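Local coordinates for C-glycoside 3-oxidase (Microbacterium trichothecenolyticum, PDB 7DVE), which oxidises the C3 hydroxyl of the sugar in C-glycosides such as isoorientin and mangiferin, using FAD and passing the electrons to oxygen to form hydrogen peroxide, at residues Pro50-His53 with Val54-Ala58; Arg502-Ala505 with Asp506-Ala510. All blocks are in the same frame, centred on the assembly; numbering follows the deposited sequence.

Both contacts are local, each made within one unbroken run of chain, and one follows the other along the chain: interaction 1 (residues 50-58) early, interaction 2 (residues 502-510) near the C-terminal end. Interaction 1 belongs to the loop that leaves strand 37-40 of the parallel sheet and leads into helix 60-69; interaction 2 is the last part of helix 490-510, lying against strands 267-270 and 473-475 of that same sheet. Their centres are about 33 Å apart and their nearest atoms about 21 Å, so they do not touch. The first lies near the FAD, the second away from the annotated sites, on the outer part of the Rossmann-type FAD-binding fold of a GMC oxidoreductase.

Interaction 1 of 2, residues Pro50-His53 with Val54-Ala58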
loop_
_atom_site.group_PDB
_atom_site.type_symbol
_atom_site.label_atom_id
_atom_site.label_comp_id
_atom_site.label_asym_id
_atom_site.label_seq_id
_atom_site.Cartn_x
_atom_site.Cartn_y
_atom_site.Cartn_z
ATOM N N PRO A 50 16.518 -1.717 8.077
ATOM C CA PRO A 50 16.006 -1.926 6.718
ATOM C C PRO A 50 14.487 -1.796 6.662
ATOM O O PRO A 50 13.771 -2.287 7.536
ATOM C CB PRO A 50 16.477 -3.346 6.386
ATOM C CG PRO A 50 17.745 -3.496 7.195
ATOM C CD PRO A 50 17.511 -2.739 8.461
ATOM N N GLY A 51 14.001 -1.120 5.616
ATOM C CA GLY A 51 12.589 -0.856 5.464
ATOM C C GLY A 51 12.066 0.359 6.202
ATOM O O GLY A 51 10.878 0.675 6.075
ATOM N N ALA A 52 12.888 1.041 6.988
ATOM C CA ALA A 52 12.399 2.198 7.731
ATOM C C ALA A 52 12.065 3.351 6.774
ATOM O O ALA A 52 12.547 3.411 5.647
ATOM C CB ALA A 52 13.430 2.629 8.766
ATOM N N HIS A 53 11.194 4.253 7.221
ATOM C CA HIS A 53 10.768 5.354 6.359
ATOM C C HIS A 53 11.928 6.309 6.083
ATOM O O HIS A 53 12.745 6.585 6.960
ATOM C CB HIS A 53 9.601 6.122 6.992
ATOM C CG HIS A 53 8.812 6.929 6.005
ATOM N ND1 HIS A 53 9.269 8.124 5.489
ATOM C CD2 HIS A 53 7.614 6.694 5.410
ATOM C CE1 HIS A 53 8.382 8.596 4.626
ATOM N NE2 HIS A 53 7.363 7.755 4.570
ATOM N N VAL A 54 11.992 6.833 4.857
ATOM C CA VAL A 54 13.060 7.777 4.526
ATOM C C VAL A 54 13.030 9.003 5.443
ATOM O O VAL A 54 14.074 9.578 5.740
ATOM C CB VAL A 54 13.012 8.166 3.030
ATOM C CG1 VAL A 54 13.240 6.927 2.134
ATOM C CG2 VAL A 54 11.698 8.893 2.650
ATOM N N LYS A 55 11.868 9.396 5.957
ATOM C CA LYS A 55 11.881 10.547 6.861
ATOM C C LYS A 55 12.583 10.268 8.197
ATOM O O LYS A 55 12.644 11.159 9.056
ATOM C CB LYS A 55 10.457 11.012 7.121
ATOM C CG LYS A 55 9.728 11.519 5.880
ATOM C CD LYS A 55 8.933 12.795 6.188
ATOM C CE LYS A 55 8.340 13.380 4.922
ATOM N NZ LYS A 55 7.271 14.349 5.269
ATOM N N ASN A 56 13.096 9.061 8.413
ATOM C CA ASN A 56 14.007 8.833 9.521
ATOM C C ASN A 56 15.389 9.414 9.270
ATOM O O ASN A 56 16.189 9.468 10.204
ATOM C CB ASN A 56 14.141 7.336 9.795
ATOM C CG ASN A 56 12.983 6.788 10.568
ATOM O OD1 ASN A 56 12.853 7.029 11.777
ATOM N ND2 ASN A 56 12.125 6.027 9.881
ATOM N N ILE A 57 15.694 9.802 8.038
ATOM C CA ILE A 57 17.025 10.258 7.654
ATOM C C ILE A 57 17.072 11.774 7.798
ATOM O O ILE A 57 16.313 12.491 7.134
ATOM C CB ILE A 57 17.363 9.839 6.216
ATOM C CG1 ILE A 57 17.232 8.330 6.035
ATOM C CG2 ILE A 57 18.772 10.304 5.864
ATOM C CD1 ILE A 57 17.164 7.893 4.570
ATOM N N ALA A 58 17.979 12.257 8.643
ATOM C CA ALA A 58 18.028 13.673 8.985
ATOM C C ALA A 58 18.701 14.507 7.900
ATOM O O ALA A 58 18.283 15.638 7.636
ATOM C CB ALA A 58 18.762 13.872 10.314
HETATM O O HOH W 1 9.994 4.178 9.928
#
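His-53 fastens a short 3-10 turn, Val-54 to Asn-56, with both its ring and its carbonyl, in the loop between strand 37-40 and helix 60-69, close to the FAD in the Rossmann-type FAD-binding fold of this GMC oxidoreductase. The tight part lies at the imidazole. Lys-55 N meets His-53 ND1 at 2.9 Å, an almost straight bond (173°) arriving at the ring edge and within the ring plane. Placing CG opposite the backbone N (chi1 -160°) swings the ring forward to the start of the turn, where ND1 can accept. ND1 is therefore an acceptor, and the far nitrogen, NE2, bonds to Trp-128 O, which fixes the ring's rotation from both ends. Lys-55 runs alongside, its CG 3.5 Å from His-53 CE1, while Val-54 CG2 lies 3.8 Å from His-53 ND1. The His-53 side chain is about 7 Å from the bound FAD, and its ring also meets Trp-212.

An alanine in place of His-53 would probably leave Lys-55 N without its acceptor and Trp-128 O without its donor, opening a gap beside Lys-55 CG.

Packing is looser on the Asn-56 side, where Ala-52 CB comes no nearer to Asn-56 ND2 than 3.8 Å and a water takes part. That water accepts from His-53 N and from Asn-56 ND2, joining two donors that cannot bond each other; Asn-56 OD1 turns to Arg-205. The carbonyl of His-53 carries two bonds: Asn-56 N comes from above its plane at 2.9 Å, whereas Asn-56 ND2 lies in that plane, on a lone pair of His-53 O, at 3.0 Å.

Interaction 2 of 2, residues Arg502-Ala505 with Asp506-Ala510; sequences RHIA and DEITA
The final turns of helix 490-510, the C-terminal helix that lies against the parallel sheet, carry this contact, and its frame is the regular i to i+4 ladder. Asp-506 N, Glu-507 N, Ile-508 N and Thr-509 N bond in turn to the carbonyl oxygens of Arg-502, His-503, Ile-504 and Ala-505.

The side chains differ from one flank to the next. The apolar flank faces the sheet and helix 19-31: Ile-504 CG2 meets Ile-508 CD1 at 4.1 Å, the two side chains crossing at a slant, and Ile-508 CG1 sits 3.2 Å from Ile-504 O. Both isoleucines lean on Phe-267; Ile-504 also reaches Phe-474 and, with Ala-505, touches Leu-28 of helix 19-31.

Another flank pairs His-503 with Glu-507, one turn on. Their side chains run alongside each other, the ring and carboxylate planes nearly perpendicular (89°), and Glu-507 OE2 lies 3.7 Å from His-503 CE1. The same OE2 of Glu-507 stands 3.8 Å from His-503 NE2, and no hydrogen bond joins them. A bend at chi2 (-50°) keeps the carboxylate beside the imidazole, oblique to its plane. Any electrostatic attraction would depend on the ring's charge, which the model does not reveal.

Arg-502, at the start of the segment, sends its end away to a salt bridge with Glu-152. Near the C-terminal end of the helix Thr-509 OG1, set between its backbone N and carbonyl carbon (chi1 69°), donates to Asp-506 O at 3.0 Å. Ala-510 N reaches Asp-506 O from the same face, at 2.9 Å. One greasy flank against the sheet and helix 19-31, with charged flanks beyond it, makes this an amphipathic helix packed on a Rossmann-type fold.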
loop_
_atom_site.group_PDB
_atom_site.type_symbol
_atom_site.label_atom_id
_atom_site.label_comp_id
_atom_site.label_asym_id
_atom_site.label_seq_id
_atom_site.Cartn_x
_atom_site.Cartn_y
_atom_site.Cartn_z
ATOM N N ARG A 502 -0.770 -17.288 8.922
ATOM C CA ARG A 502 -1.258 -18.241 9.915
ATOM C C ARG A 502 -1.518 -19.598 9.285
ATOM O O ARG A 502 -1.249 -20.640 9.895
ATOM C CB ARG A 502 -2.534 -17.720 10.562
ATOM C CG ARG A 502 -2.338 -16.554 11.450
ATOM C CD ARG A 502 -3.681 -16.066 11.905
ATOM N NE ARG A 502 -3.577 -15.314 13.147
ATOM C CZ ARG A 502 -4.604 -14.734 13.745
ATOM N NH1 ARG A 502 -5.829 -14.816 13.247
ATOM N NH2 ARG A 502 -4.398 -14.054 14.867
ATOM N N HIS A 503 -2.058 -19.611 8.061
ATOM C CA HIS A 503 -2.278 -20.886 7.383
ATOM C C HIS A 503 -0.963 -21.612 7.117
ATOM O O HIS A 503 -0.853 -22.825 7.345
ATOM C CB HIS A 503 -3.042 -20.691 6.074
ATOM C CG HIS A 503 -3.474 -21.986 5.462
ATOM N ND1 HIS A 503 -2.908 -22.501 4.314
ATOM C CD2 HIS A 503 -4.372 -22.907 5.881
ATOM C CE1 HIS A 503 -3.459 -23.666 4.035
ATOM N NE2 HIS A 503 -4.348 -23.936 4.975
ATOM N N ILE A 504 0.045 -20.887 6.631
ATOM C CA ILE A 504 1.342 -21.523 6.384
ATOM C C ILE A 504 1.925 -22.073 7.688
ATOM O O ILE A 504 2.508 -23.165 7.709
ATOM C CB ILE A 504 2.306 -20.541 5.685
ATOM C CG1 ILE A 504 1.864 -20.296 4.242
ATOM C CG2 ILE A 504 3.734 -21.065 5.692
ATOM C CD1 ILE A 504 2.755 -19.335 3.507
ATOM N N ALA A 505 1.766 -21.336 8.800
ATOM C CA ALA A 505 2.220 -21.844 10.100
ATOM C C ALA A 505 1.479 -23.117 10.496
ATOM O O ALA A 505 2.091 -24.065 11.003
ATOM C CB ALA A 505 2.048 -20.779 11.183
ATOM N N ASP A 506 0.153 -23.137 10.319
ATOM C CA ASP A 506 -0.617 -24.361 10.538
ATOM C C ASP A 506 -0.015 -25.516 9.748
ATOM O O ASP A 506 0.210 -26.607 10.280
ATOM C CB ASP A 506 -2.075 -24.156 10.119
ATOM C CG ASP A 506 -2.841 -23.272 11.077
ATOM O OD1 ASP A 506 -2.893 -23.615 12.257
ATOM O OD2 ASP A 506 -3.388 -22.229 10.660
ATOM N N GLU A 507 0.268 -25.272 8.466
ATOM C CA GLU A 507 0.803 -26.319 7.601
ATOM C C GLU A 507 2.173 -26.785 8.084
ATOM O O GLU A 507 2.469 -27.983 8.073
ATOM C CB GLU A 507 0.881 -25.806 6.159
ATOM C CG GLU A 507 -0.427 -25.784 5.345
ATOM C CD GLU A 507 -1.229 -27.092 5.367
ATOM O OE1 GLU A 507 -0.757 -28.111 5.930
ATOM O OE2 GLU A 507 -2.338 -27.115 4.787
ATOM N N ILE A 508 3.021 -25.856 8.525
ATOM C CA ILE A 508 4.369 -26.226 8.949
ATOM C C ILE A 508 4.317 -27.049 10.225
ATOM O O ILE A 508 4.937 -28.113 10.319
ATOM C CB ILE A 508 5.254 -24.986 9.138
ATOM C CG1 ILE A 508 5.523 -24.291 7.801
ATOM C CG2 ILE A 508 6.558 -25.399 9.816
ATOM C CD1 ILE A 508 6.542 -23.184 7.889
ATOM N N THR A 509 3.596 -26.555 11.236
ATOM C CA THR A 509 3.477 -27.304 12.481
ATOM C C THR A 509 2.844 -28.669 12.241
ATOM O O THR A 509 3.228 -29.657 12.880
ATOM C CB THR A 509 2.673 -26.512 13.510
ATOM O OG1 THR A 509 1.304 -26.431 13.092
ATOM C CG2 THR A 509 3.251 -25.107 13.682
ATOM N N ALA A 510 1.890 -28.754 11.307
ATOM C CA ALA A 510 1.326 -30.051 10.954
ATOM C C ALA A 510 2.322 -30.933 10.216
ATOM O O ALA A 510 2.189 -32.160 10.264
ATOM C CB ALA A 510 0.065 -29.871 10.107
#